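Local structure of phosphoribosylamine--glycine ligase (Thermotoga maritima, 1VKZ) at residues Arg17-Gly22 and Lys66-Glu71; His57-Glu60 and Thr64-Ala67; Glu79-Glu84 and Glu99-Glu104; Asn92-Val97 and Asn308-Gly313; Asp253-Gly258 and Leu284-Arg289. The protein catalyses the ATP-dependent ligation of glycine to 5-phospho-beta-D-ribosylamine, giving glycinamide ribonucleotide, ADP and phosphate in de novo purine biosynthesis. All coordinates share one frame; numbering follows the deposited sequence.

Contact 1. Residues Arg17-Gly22 and Lys66-Glu71; sequences RVHILG and KAIPEE
Arg17 and Glu71 bring the backbones to 6.1 Å between their CA atoms, where the first residue of strand 17-22 meets the loop that leads from helix 62-66 to strand 73-74. The Glu71 carboxylate serves two basic residues through one oxygen. His19 NE2 donates to Glu71 OE2 over 2.8 Å, with an N-H...O angle of 157°. The acceptor is met on its anti side and lies in the imidazole plane, and ring and carboxylate are nearly coplanar. Arg17 NE is 3.3 Å from Glu71 OE2, but the oxygen stands well out of the guanidinium plane, so this salt bridge rests on charge and not on a directed N-H. From the loop side, Ile68 CG2 sits over one face of the His19 ring, 3.6 Å from the centroid, a CH-pi contact displaced toward the rim. The methyl reaches that face with CG2 anti to the backbone N of Ile68. The other ring nitrogen, His19 ND1, is hydrogen-bonded to Tyr44 OH, which leaves the imidazole held at both nitrogens. Strand 17-22 is an inner strand of the four-stranded parallel sheet of the N domain, between strands 40-43 and 73-74, with Val18 and Ile20 packed on helix 25-36.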
# COMPACT_ATOMS: atom_id res chain seq x y z
N ARG A 17 -24.00 1.67 6.05
CA ARG A 17 -22.84 1.54 6.94
C ARG A 17 -21.59 0.92 6.31
O ARG A 17 -21.65 -0.09 5.60
CB ARG A 17 -23.22 0.77 8.18
CG ARG A 17 -24.71 0.83 8.46
CD ARG A 17 -25.11 0.54 9.88
NE ARG A 17 -24.27 -0.46 10.51
CZ ARG A 17 -24.61 -1.16 11.58
NH1 ARG A 17 -25.80 -0.98 12.16
NH2 ARG A 17 -23.75 -2.05 12.07
N VAL A 18 -20.45 1.54 6.63
CA VAL A 18 -19.15 1.15 6.13
C VAL A 18 -18.29 0.60 7.25
O VAL A 18 -18.18 1.16 8.34
CB VAL A 18 -18.47 2.34 5.49
CG1 VAL A 18 -17.10 1.97 4.92
CG2 VAL A 18 -19.38 2.92 4.41
N HIS A 19 -17.67 -0.53 6.98
CA HIS A 19 -16.86 -1.18 7.97
C HIS A 19 -15.43 -1.32 7.50
O HIS A 19 -15.14 -1.95 6.49
CB HIS A 19 -17.48 -2.52 8.19
CG HIS A 19 -18.84 -2.45 8.78
ND1 HIS A 19 -19.05 -2.37 10.14
CD2 HIS A 19 -20.07 -2.47 8.22
CE1 HIS A 19 -20.34 -2.38 10.39
NE2 HIS A 19 -20.98 -2.45 9.24
N ILE A 20 -14.51 -0.69 8.21
CA ILE A 20 -13.13 -0.66 7.79
C ILE A 20 -12.27 -1.50 8.73
O ILE A 20 -12.15 -1.24 9.96
CB ILE A 20 -12.65 0.82 7.69
CG1 ILE A 20 -13.50 1.55 6.65
CG2 ILE A 20 -11.18 0.92 7.29
CD1 ILE A 20 -13.44 2.97 6.72
N LEU A 21 -11.65 -2.51 8.14
CA LEU A 21 -10.69 -3.33 8.90
C LEU A 21 -9.28 -2.71 8.88
O LEU A 21 -8.74 -2.44 7.85
CB LEU A 21 -10.70 -4.74 8.35
CG LEU A 21 -11.98 -5.58 8.50
CD1 LEU A 21 -13.24 -4.85 8.72
CD2 LEU A 21 -12.14 -6.46 7.27
N GLY A 22 -8.74 -2.45 10.06
CA GLY A 22 -7.39 -1.96 10.22
C GLY A 22 -7.27 -0.80 11.20
O GLY A 22 -8.25 -0.37 11.82
N LYS A 66 -19.15 -12.14 10.45
CA LYS A 66 -20.43 -12.86 10.36
C LYS A 66 -21.58 -11.98 10.86
O LYS A 66 -22.73 -12.14 10.42
CB LYS A 66 -20.42 -14.17 11.19
CG LYS A 66 -19.86 -15.40 10.47
CD LYS A 66 -19.91 -16.63 11.37
CE LYS A 66 -21.31 -17.27 11.39
NZ LYS A 66 -21.68 -17.91 10.08
N ALA A 67 -21.27 -11.08 11.78
CA ALA A 67 -22.26 -10.23 12.42
C ALA A 67 -22.66 -9.04 11.54
O ALA A 67 -23.73 -8.47 11.69
CB ALA A 67 -21.74 -9.75 13.77
N ILE A 68 -21.81 -8.69 10.59
CA ILE A 68 -22.08 -7.55 9.73
C ILE A 68 -23.00 -7.93 8.55
O ILE A 68 -22.71 -8.87 7.81
CB ILE A 68 -20.76 -7.00 9.16
CG1 ILE A 68 -19.74 -6.76 10.28
CG2 ILE A 68 -21.03 -5.73 8.36
CD1 ILE A 68 -18.35 -6.48 9.77
N PRO A 69 -24.08 -7.18 8.36
CA PRO A 69 -25.03 -7.50 7.28
C PRO A 69 -24.51 -7.11 5.89
O PRO A 69 -23.38 -6.62 5.80
CB PRO A 69 -26.25 -6.66 7.66
CG PRO A 69 -25.65 -5.47 8.35
CD PRO A 69 -24.49 -6.00 9.14
N GLU A 70 -25.29 -7.32 4.83
CA GLU A 70 -24.89 -6.75 3.53
C GLU A 70 -25.01 -5.23 3.55
O GLU A 70 -25.99 -4.68 4.02
CB GLU A 70 -25.65 -7.29 2.34
CG GLU A 70 -24.81 -8.23 1.50
CD GLU A 70 -24.57 -9.56 2.20
OE1 GLU A 70 -25.40 -9.94 3.08
OE2 GLU A 70 -23.56 -10.22 1.85
N GLU A 71 -24.02 -4.60 2.94
CA GLU A 71 -23.45 -3.30 3.32
C GLU A 71 -21.95 -3.51 3.40
O GLU A 71 -21.51 -4.58 3.75
CB GLU A 71 -23.96 -2.75 4.66
CG GLU A 71 -23.19 -3.11 5.92
CD GLU A 71 -24.04 -2.74 7.14
OE1 GLU A 71 -25.25 -2.48 6.94
OE2 GLU A 71 -23.55 -2.74 8.29

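Contact 2. Residues His57-Glu60 and Thr64-Ala67; sequences HPYE and TLKA
Glu60 N donates to Thr64 OG1, a short-range side-chain-to-backbone bond that ties the loop after strand 55-56 to the short helix 62-66 in the Rossmann-like N domain. The N...O distance is 2.6 Å and the N-H...O angle 147°, so the bond is short and moderately bent. Thr64 is placed for it by its first torsion: OG1 is anti to the carbonyl carbon (chi1 -71°) and turns to the loop, while CG2 is directed at Tyr59. That methyl lies 3.6 Å from Tyr59 CD1, and the two side chains cross at about a right angle. The two branches of one threonine thus divide the work, the hydroxyl holding the backbone and the methyl packing on the ring. A valine in place of Thr64 would probably leave Glu60 N without this acceptor and let the loop drift from the helix, even though a methyl could still touch the ring.

Farther along the tyrosine, Leu65 CD1 comes up at the ring edge, near its plane, and lies 3.9 Å from Tyr59 CE1. The next shell positions these groups. Leu21 of strand 17-22 packs on both Tyr59 and Leu65, Val83 touches the same pair, and Tyr44 lies against Thr64. The contact is at the surface, and Glu60 and Pro58 are exposed, yet Leu65 is buried, and both it and the ring touch Leu21 of the sheet. At the far end of the ring, Tyr59 OH reaches to 3.2 Å from Leu65 CD1.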
# COMPACT_ATOMS: atom_id res chain seq x y z
N HIS A 57 -14.29 -0.66 16.98
CA HIS A 57 -14.66 -1.92 17.61
C HIS A 57 -13.50 -2.89 17.46
O HIS A 57 -12.76 -2.81 16.50
CB HIS A 57 -15.92 -2.52 16.96
CG HIS A 57 -16.98 -1.51 16.68
ND1 HIS A 57 -18.13 -1.41 17.43
CD2 HIS A 57 -17.04 -0.52 15.76
CE1 HIS A 57 -18.86 -0.40 16.97
NE2 HIS A 57 -18.22 0.15 15.96
N PRO A 58 -13.33 -3.80 18.40
CA PRO A 58 -12.32 -4.83 18.26
C PRO A 58 -12.61 -5.77 17.09
O PRO A 58 -13.76 -6.14 16.86
CB PRO A 58 -12.39 -5.60 19.59
CG PRO A 58 -13.73 -5.27 20.17
CD PRO A 58 -14.04 -3.89 19.69
N TYR A 59 -11.57 -6.13 16.34
CA TYR A 59 -11.70 -7.11 15.28
C TYR A 59 -11.45 -8.51 15.87
O TYR A 59 -10.49 -8.72 16.62
CB TYR A 59 -10.73 -6.81 14.14
CG TYR A 59 -10.84 -7.79 13.00
CD1 TYR A 59 -11.95 -7.80 12.17
CD2 TYR A 59 -9.83 -8.73 12.76
CE1 TYR A 59 -12.07 -8.70 11.13
CE2 TYR A 59 -9.93 -9.66 11.72
CZ TYR A 59 -11.06 -9.64 10.91
OH TYR A 59 -11.17 -10.55 9.87
N GLU A 60 -12.31 -9.46 15.55
CA GLU A 60 -12.19 -10.80 16.10
C GLU A 60 -12.49 -11.86 15.03
O GLU A 60 -13.20 -12.84 15.27
CB GLU A 60 -13.11 -10.94 17.33
CG GLU A 60 -12.67 -10.10 18.54
CD GLU A 60 -13.70 -10.06 19.65
OE1 GLU A 60 -14.72 -9.36 19.48
OE2 GLU A 60 -13.50 -10.72 20.70
N THR A 64 -16.44 -11.13 13.98
CA THR A 64 -16.64 -9.74 13.60
C THR A 64 -17.43 -9.62 12.31
O THR A 64 -18.37 -8.82 12.22
CB THR A 64 -15.29 -9.06 13.42
OG1 THR A 64 -14.67 -8.89 14.70
CG2 THR A 64 -15.45 -7.63 12.84
N LEU A 65 -17.06 -10.43 11.32
CA LEU A 65 -17.58 -10.32 9.97
C LEU A 65 -18.92 -11.04 9.75
O LEU A 65 -19.74 -10.58 8.94
CB LEU A 65 -16.54 -10.83 8.98
CG LEU A 65 -15.28 -9.95 8.94
CD1 LEU A 65 -14.06 -10.73 8.50
CD2 LEU A 65 -15.49 -8.78 8.03
N LYS A 66 -19.15 -12.14 10.45
CA LYS A 66 -20.43 -12.86 10.36
C LYS A 66 -21.58 -11.98 10.86
O LYS A 66 -22.73 -12.14 10.42
CB LYS A 66 -20.42 -14.17 11.19
CG LYS A 66 -19.86 -15.40 10.47
CD LYS A 66 -19.91 -16.63 11.37
CE LYS A 66 -21.31 -17.27 11.39
NZ LYS A 66 -21.68 -17.91 10.08
N ALA A 67 -21.27 -11.08 11.78
CA ALA A 67 -22.26 -10.23 12.42
C ALA A 67 -22.66 -9.04 11.54
O ALA A 67 -23.73 -8.47 11.69
CB ALA A 67 -21.74 -9.75 13.77

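Contact 3. Residues Glu79-Glu84 and Glu99-Glu104; sequences EEFLVE and EVARLE
An aromatic edge set against one turn of a helix makes this contact, which joins the loop after strand 73-74 to helix 98-105 within the N domain. Phe81 and Ala101 are nearest in the backbone, 6.5 Å between CA atoms. The Phe81 ring presents its rim: CE2 lies 3.6 Å from Ala101 CB and 3.1 Å from Ala101 O, which sits near the ring plane. CG lies beside the backbone N of Phe81 and anti to its carbonyl carbon (chi1 -35°), and this turn carries the ring over to the helix. Glu104 CB, one turn further on, stands at the same edge, 4.4 Å from Phe81 CZ. On the loop side, Glu80 O lies 3.7 Å from Ala101 CB, so the small methyl meets both the carbonyl and the ring rim. Replacing Phe81 by an alanine would probably open a gap beside Ala101 and Glu104 and leave the loop with little to press on the helix. Phe81 also touches Leu151, in the predicted ATP-binding region, and Glu104 OE1 accepts from Val288 N. Ala101 O already accepts from Glu104 N, and the ring edge, with its slightly positive hydrogens, is likely to suit that carbonyl electrostatically; the joint otherwise depends on shape.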
# COMPACT_ATOMS: atom_id res chain seq x y z
N GLU A 79 -5.51 -9.49 5.99
CA GLU A 79 -6.85 -10.01 6.22
C GLU A 79 -7.24 -10.83 4.99
O GLU A 79 -7.68 -11.98 5.11
CB GLU A 79 -7.83 -8.87 6.52
CG GLU A 79 -8.14 -8.71 8.02
CD GLU A 79 -7.98 -7.29 8.58
OE1 GLU A 79 -7.82 -6.32 7.80
OE2 GLU A 79 -8.00 -7.13 9.83
N GLU A 80 -6.94 -10.30 3.81
CA GLU A 80 -7.38 -10.88 2.55
C GLU A 80 -6.87 -12.22 2.09
O GLU A 80 -7.36 -12.71 1.09
CB GLU A 80 -7.25 -9.87 1.44
CG GLU A 80 -8.58 -9.23 1.19
CD GLU A 80 -8.46 -7.92 0.59
OE1 GLU A 80 -7.40 -7.27 0.72
OE2 GLU A 80 -9.44 -7.52 -0.02
N PHE A 81 -5.96 -12.84 2.83
CA PHE A 81 -5.74 -14.28 2.64
C PHE A 81 -6.61 -15.08 3.63
O PHE A 81 -6.23 -16.16 4.06
CB PHE A 81 -4.25 -14.59 2.65
CG PHE A 81 -3.44 -13.49 2.02
CD1 PHE A 81 -2.84 -12.51 2.81
CD2 PHE A 81 -3.37 -13.36 0.64
CE1 PHE A 81 -2.15 -11.44 2.20
CE2 PHE A 81 -2.68 -12.30 0.06
CZ PHE A 81 -2.08 -11.35 0.83
N LEU A 82 -7.77 -14.48 3.97
CA LEU A 82 -9.05 -15.21 4.24
C LEU A 82 -10.39 -14.44 3.98
O LEU A 82 -11.33 -15.03 3.45
CB LEU A 82 -9.05 -15.84 5.66
CG LEU A 82 -10.02 -17.01 5.97
CD1 LEU A 82 -10.64 -17.72 4.74
CD2 LEU A 82 -9.34 -18.09 6.85
N VAL A 83 -10.49 -13.15 4.33
CA VAL A 83 -11.82 -12.46 4.49
C VAL A 83 -12.89 -12.78 3.41
O VAL A 83 -13.94 -13.39 3.71
CB VAL A 83 -11.73 -10.88 4.69
CG1 VAL A 83 -11.30 -10.51 6.10
CG2 VAL A 83 -10.80 -10.21 3.70
N GLU A 84 -12.62 -12.39 2.16
CA GLU A 84 -13.66 -12.35 1.12
C GLU A 84 -14.10 -13.72 0.64
O GLU A 84 -14.03 -14.68 1.39
CB GLU A 84 -13.17 -11.48 -0.05
CG GLU A 84 -14.00 -11.59 -1.32
CD GLU A 84 -15.45 -11.10 -1.22
OE1 GLU A 84 -15.80 -10.33 -0.29
OE2 GLU A 84 -16.25 -11.49 -2.11
N GLU A 99 -7.84 -16.89 -3.48
CA GLU A 99 -7.22 -17.38 -4.70
C GLU A 99 -6.67 -16.25 -5.54
O GLU A 99 -5.67 -16.39 -6.18
CB GLU A 99 -8.20 -18.23 -5.51
CG GLU A 99 -8.58 -19.55 -4.84
CD GLU A 99 -9.86 -19.51 -3.97
OE1 GLU A 99 -10.30 -18.43 -3.48
OE2 GLU A 99 -10.43 -20.60 -3.77
N VAL A 100 -7.35 -15.11 -5.55
CA VAL A 100 -6.97 -13.99 -6.40
C VAL A 100 -5.86 -13.23 -5.70
O VAL A 100 -4.93 -12.75 -6.36
CB VAL A 100 -8.13 -13.03 -6.68
CG1 VAL A 100 -7.66 -11.88 -7.49
CG2 VAL A 100 -9.24 -13.72 -7.39
N ALA A 101 -5.98 -13.15 -4.37
CA ALA A 101 -4.99 -12.48 -3.52
C ALA A 101 -3.62 -13.18 -3.48
O ALA A 101 -2.66 -12.58 -2.99
CB ALA A 101 -5.54 -12.28 -2.11
N ARG A 102 -3.53 -14.43 -3.97
CA ARG A 102 -2.22 -15.07 -4.28
C ARG A 102 -1.36 -14.22 -5.21
O ARG A 102 -0.14 -14.39 -5.29
CB ARG A 102 -2.40 -16.37 -5.03
CG ARG A 102 -3.10 -17.43 -4.35
CD ARG A 102 -3.00 -18.71 -5.15
NE ARG A 102 -1.71 -19.37 -4.95
CZ ARG A 102 -1.18 -20.30 -5.74
NH1 ARG A 102 -1.81 -20.70 -6.84
NH2 ARG A 102 0.01 -20.81 -5.43
N LEU A 103 -2.00 -13.34 -5.97
CA LEU A 103 -1.28 -12.41 -6.78
C LEU A 103 -0.35 -11.57 -5.92
O LEU A 103 0.75 -11.24 -6.40
CB LEU A 103 -2.25 -11.51 -7.53
CG LEU A 103 -3.00 -12.11 -8.69
CD1 LEU A 103 -3.84 -11.02 -9.31
CD2 LEU A 103 -2.09 -12.69 -9.74
N GLU A 104 -0.78 -11.20 -4.70
CA GLU A 104 0.08 -10.51 -3.74
C GLU A 104 0.79 -11.51 -2.85
O GLU A 104 1.94 -11.33 -2.53
CB GLU A 104 -0.65 -9.46 -2.88
CG GLU A 104 0.33 -8.67 -1.97
CD GLU A 104 -0.29 -7.62 -0.99
OE1 GLU A 104 -1.32 -6.95 -1.26
OE2 GLU A 104 0.33 -7.43 0.08

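Contact 4. Residues Asn92-Val97 and Asn308-Gly313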
# COMPACT_ATOMS: atom_id res chain seq x y z
N ASN A 92 -19.86 -9.50 1.29
CA ASN A 92 -19.73 -8.21 1.96
C ASN A 92 -18.46 -7.42 1.75
O ASN A 92 -18.39 -6.18 1.90
CB ASN A 92 -19.73 -8.51 3.46
CG ASN A 92 -20.94 -8.10 4.08
OD1 ASN A 92 -21.98 -8.21 3.48
ND2 ASN A 92 -20.85 -7.57 5.28
N VAL A 93 -17.41 -8.18 1.57
CA VAL A 93 -16.07 -7.65 1.66
C VAL A 93 -15.60 -7.19 0.29
O VAL A 93 -15.65 -7.92 -0.68
CB VAL A 93 -15.14 -8.70 2.30
CG1 VAL A 93 -13.74 -8.19 2.36
CG2 VAL A 93 -15.68 -9.10 3.70
N PHE A 94 -15.19 -5.94 0.22
CA PHE A 94 -14.84 -5.36 -1.05
C PHE A 94 -13.33 -5.59 -1.28
O PHE A 94 -12.52 -4.71 -1.14
CB PHE A 94 -15.24 -3.88 -1.13
CG PHE A 94 -14.98 -3.25 -2.49
CD1 PHE A 94 -15.47 -3.87 -3.65
CD2 PHE A 94 -14.20 -2.12 -2.63
CE1 PHE A 94 -15.21 -3.32 -4.89
CE2 PHE A 94 -13.96 -1.56 -3.86
CZ PHE A 94 -14.46 -2.17 -5.00
N GLY A 95 -13.00 -6.82 -1.61
CA GLY A 95 -11.67 -7.19 -1.85
C GLY A 95 -11.69 -8.60 -2.33
O GLY A 95 -12.64 -9.28 -2.11
N PRO A 96 -10.63 -9.03 -3.00
CA PRO A 96 -10.67 -10.28 -3.72
C PRO A 96 -10.62 -11.51 -2.82
O PRO A 96 -10.08 -11.42 -1.70
CB PRO A 96 -9.42 -10.19 -4.59
CG PRO A 96 -8.51 -9.38 -3.83
CD PRO A 96 -9.32 -8.36 -3.13
N VAL A 97 -11.15 -12.63 -3.30
CA VAL A 97 -10.99 -13.92 -2.60
C VAL A 97 -9.55 -14.36 -2.48
O VAL A 97 -8.70 -13.87 -3.20
CB VAL A 97 -11.81 -15.06 -3.29
CG1 VAL A 97 -13.30 -14.73 -3.32
CG2 VAL A 97 -11.31 -15.37 -4.68
N ASN A 308 -17.46 7.43 -4.21
CA ASN A 308 -18.38 7.02 -5.25
C ASN A 308 -17.91 5.82 -6.07
O ASN A 308 -18.69 4.90 -6.34
CB ASN A 308 -18.72 8.20 -6.14
CG ASN A 308 -19.72 9.16 -5.49
OD1 ASN A 308 -20.42 8.82 -4.52
ND2 ASN A 308 -19.81 10.36 -6.04
N ALA A 309 -16.64 5.82 -6.46
CA ALA A 309 -16.11 4.74 -7.29
C ALA A 309 -16.10 3.41 -6.51
O ALA A 309 -16.44 2.37 -7.03
CB ALA A 309 -14.71 5.11 -7.76
N VAL A 310 -15.79 3.48 -5.23
CA VAL A 310 -15.82 2.31 -4.37
C VAL A 310 -17.23 1.78 -4.26
O VAL A 310 -17.44 0.59 -4.28
CB VAL A 310 -15.25 2.66 -3.00
CG1 VAL A 310 -15.44 1.54 -2.02
CG2 VAL A 310 -13.77 2.93 -3.15
N LEU A 311 -18.21 2.65 -4.13
CA LEU A 311 -19.57 2.19 -3.92
C LEU A 311 -20.10 1.60 -5.20
O LEU A 311 -20.72 0.55 -5.19
CB LEU A 311 -20.44 3.34 -3.43
CG LEU A 311 -20.22 3.73 -1.97
CD1 LEU A 311 -21.06 4.97 -1.66
CD2 LEU A 311 -20.54 2.58 -0.98
N GLU A 312 -19.84 2.27 -6.31
CA GLU A 312 -20.24 1.80 -7.60
C GLU A 312 -19.61 0.47 -7.93
O GLU A 312 -20.27 -0.41 -8.46
CB GLU A 312 -19.90 2.82 -8.68
CG GLU A 312 -20.87 3.98 -8.70
CD GLU A 312 -22.32 3.50 -8.67
OE1 GLU A 312 -22.62 2.44 -9.29
OE2 GLU A 312 -23.16 4.16 -8.01
N GLY A 313 -18.33 0.33 -7.62
CA GLY A 313 -17.63 -0.93 -7.80
C GLY A 313 -18.20 -2.03 -6.92
O GLY A 313 -18.53 -3.12 -7.39
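Apolar packing comes first, and Phe94 carries it from the loop side. Its CE2 lies 3.9 Å from Val310 CG1, the two side chains crossing at a slant, and CD2 is equally near that methyl. The ring reaches the helix with CG anti to the backbone N (chi1 -175°). Val310 CG1 is likewise anti to its backbone N, which turns this branch to the phenylalanine.

The second kind of contact is between ring and helix backbone. Val310 O lies over one face of the Phe94 ring, 4.1 Å above the plane and toward the rim, while Phe94 CE1 comes within 3.8 Å of Gly313 C. Gly313 permits this approach: a CB at that position would stand 3.3 Å from Phe94 CZ, a tight fit.

As to backbone shape, Phe94 is the centre of an inverse gamma turn, with a weak bond from Gly95 N to Val93 O. The contact is buried and brings the N-domain loop before helix 98-105 against helix 303-315 of the ATP-grasp region. Phe269 meets the Phe94 ring edge-to-face, Tyr314 of the same helix adds a further contact, and Val310 also packs on Phe34 of helix 25-36.

Contact 5. Residues Asp253-Gly258 and Leu284-Arg289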
# COMPACT_ATOMS: atom_id res chain seq x y z
N ASP A 253 -5.92 -4.36 -17.78
CA ASP A 253 -6.80 -5.20 -18.57
C ASP A 253 -6.32 -6.64 -18.63
O ASP A 253 -7.13 -7.56 -18.48
CB ASP A 253 -7.00 -4.65 -19.99
CG ASP A 253 -8.29 -3.84 -20.13
OD1 ASP A 253 -9.27 -4.10 -19.36
OD2 ASP A 253 -8.42 -2.93 -21.01
N LYS A 254 -5.02 -6.85 -18.88
CA LYS A 254 -4.51 -8.20 -19.11
C LYS A 254 -4.49 -8.97 -17.80
O LYS A 254 -4.75 -10.16 -17.77
CB LYS A 254 -3.14 -8.20 -19.77
CG LYS A 254 -3.12 -8.24 -21.31
CD LYS A 254 -1.65 -8.27 -21.79
CE LYS A 254 -1.44 -8.84 -23.19
NZ LYS A 254 -1.63 -7.84 -24.30
N THR A 255 -4.25 -8.25 -16.71
CA THR A 255 -4.31 -8.79 -15.34
C THR A 255 -5.72 -9.20 -14.97
O THR A 255 -5.92 -10.28 -14.40
CB THR A 255 -3.80 -7.76 -14.34
OG1 THR A 255 -2.42 -7.49 -14.59
CG2 THR A 255 -3.81 -8.33 -12.91
N LEU A 256 -6.69 -8.36 -15.26
CA LEU A 256 -8.08 -8.69 -14.96
C LEU A 256 -8.64 -9.80 -15.83
O LEU A 256 -9.42 -10.64 -15.35
CB LEU A 256 -8.94 -7.44 -15.04
CG LEU A 256 -8.47 -6.41 -14.03
CD1 LEU A 256 -9.28 -5.14 -14.14
CD2 LEU A 256 -8.53 -7.01 -12.63
N TRP A 257 -8.27 -9.80 -17.11
CA TRP A 257 -8.62 -10.91 -18.00
C TRP A 257 -8.06 -12.22 -17.43
O TRP A 257 -8.79 -13.22 -17.33
CB TRP A 257 -8.16 -10.66 -19.44
CG TRP A 257 -8.08 -11.89 -20.27
CD1 TRP A 257 -6.97 -12.39 -20.88
CD2 TRP A 257 -9.14 -12.79 -20.57
NE1 TRP A 257 -7.28 -13.55 -21.54
CE2 TRP A 257 -8.61 -13.82 -21.36
CE3 TRP A 257 -10.51 -12.84 -20.22
CZ2 TRP A 257 -9.39 -14.88 -21.82
CZ3 TRP A 257 -11.28 -13.90 -20.67
CH2 TRP A 257 -10.72 -14.90 -21.47
N GLY A 258 -6.79 -12.20 -17.04
CA GLY A 258 -6.15 -13.38 -16.49
C GLY A 258 -6.89 -13.92 -15.28
O GLY A 258 -7.09 -15.13 -15.17
N LEU A 284 6.41 -4.98 -11.18
CA LEU A 284 7.32 -5.45 -10.15
C LEU A 284 6.62 -6.31 -9.14
O LEU A 284 7.25 -7.18 -8.55
CB LEU A 284 7.95 -4.28 -9.41
CG LEU A 284 8.82 -3.39 -10.29
CD1 LEU A 284 9.46 -2.33 -9.43
CD2 LEU A 284 9.83 -4.24 -11.00
N GLU A 285 5.33 -6.04 -8.93
CA GLU A 285 4.53 -6.77 -7.98
C GLU A 285 3.11 -6.27 -8.01
O GLU A 285 2.83 -5.17 -8.44
CB GLU A 285 5.08 -6.68 -6.55
CG GLU A 285 4.88 -5.34 -5.91
CD GLU A 285 5.58 -5.19 -4.58
OE1 GLU A 285 6.48 -6.01 -4.22
OE2 GLU A 285 5.21 -4.22 -3.89
N TYR A 286 2.23 -7.13 -7.54
CA TYR A 286 0.81 -6.85 -7.35
C TYR A 286 0.57 -6.71 -5.84
O TYR A 286 1.09 -7.48 -5.04
CB TYR A 286 0.01 -8.05 -7.85
CG TYR A 286 -0.10 -8.23 -9.34
CD1 TYR A 286 -0.58 -7.22 -10.16
CD2 TYR A 286 0.22 -9.45 -9.93
CE1 TYR A 286 -0.68 -7.41 -11.53
CE2 TYR A 286 0.10 -9.64 -11.27
CZ TYR A 286 -0.34 -8.63 -12.06
OH TYR A 286 -0.48 -8.84 -13.40
N ASN A 287 -0.20 -5.70 -5.46
CA ASN A 287 -0.81 -5.67 -4.14
C ASN A 287 -2.31 -5.58 -4.34
O ASN A 287 -2.79 -5.05 -5.33
CB ASN A 287 -0.26 -4.51 -3.31
CG ASN A 287 1.24 -4.67 -2.99
OD1 ASN A 287 1.88 -5.69 -3.37
ND2 ASN A 287 1.79 -3.69 -2.27
N VAL A 288 -3.05 -6.16 -3.42
CA VAL A 288 -4.52 -6.27 -3.57
C VAL A 288 -5.21 -5.34 -2.61
O VAL A 288 -6.27 -5.65 -2.10
CB VAL A 288 -5.03 -7.70 -3.35
CG1 VAL A 288 -4.53 -8.60 -4.50
CG2 VAL A 288 -4.62 -8.23 -2.00
N ARG A 289 -4.60 -4.20 -2.37
CA ARG A 289 -5.20 -3.15 -1.62
C ARG A 289 -4.40 -1.88 -1.92
O ARG A 289 -3.38 -1.94 -2.59
CB ARG A 289 -5.20 -3.48 -0.14
CG ARG A 289 -3.92 -4.12 0.37
CD ARG A 289 -2.69 -3.24 0.27
NE ARG A 289 -1.47 -3.91 0.71
CZ ARG A 289 -0.27 -3.33 0.80
NH1 ARG A 289 -0.11 -2.04 0.47
NH2 ARG A 289 0.77 -4.03 1.22
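Two side-chain hydroxyls of buried residues meet, and this single pair, Thr255 with Tyr286, is the whole of the contact between residues Asp253-Gly258 and Leu284-Arg289. Tyr286 OH donates to Thr255 OG1 at 2.6 Å, a short bond. The backbones stay well apart, 9.7 Å between the CA atoms of Thr255 and Tyr286, and the side chains bridge the interval from opposite directions. Thr255 OG1 approaches the tyrosine at the ring edge, near its plane. The threonine methyl adds to the hold: Thr255 CG2 lies 3.5 Å from Tyr286 CE1 and 3.4 Å from Tyr286 OH, so the phenol end is touched by both branches. On Thr255, OG1 is anti to the carbonyl carbon (chi1 -64°), which places it beside the helix backbone, where it also bonds to Leu251 O one turn earlier.

Around the ring, Leu272 of strand 269-277 and Ala110, Phe113 and Met114 of helix 107-116 pack on Tyr286. Its neighbours in the strand, Glu285 and Asn287, are predicted magnesium ligands, and Leu284 and Glu285 both face Gly273 in a classic beta bulge. With Leu251 O as the likely receiver of the threonine proton, the phenol, the hydroxyl and the helix carbonyl form a short relay of donors and acceptors that satisfies both buried hydroxyls and fixes the rotation of Thr255, tying the helix to the strand that bears the predicted metal site.

Overall arrangement
Contacts 1, 2 and 3 lie within the N domain, contact 5 within the ATP-grasp region, and contact 4 joins the two. Contacts 1 and 2 have centres 8 Å apart, share Lys66 and Ala67, and pack together through Leu21. Contact 1 meets contact 4 where Pro69 O probably accepts from Asn92 ND2. Along the chain contacts 3 and 4 alternate, and contact 5 is nested in the long loop that contact 4 closes. Contacts 3 and 5, 13 Å apart between centres, meet through Glu104 and Val288, beside the predicted metal ligands. The series thus runs from the parallel sheet to the predicted metal site, while contacts 1 and 5 stay about 9 Å apart at their nearest atoms.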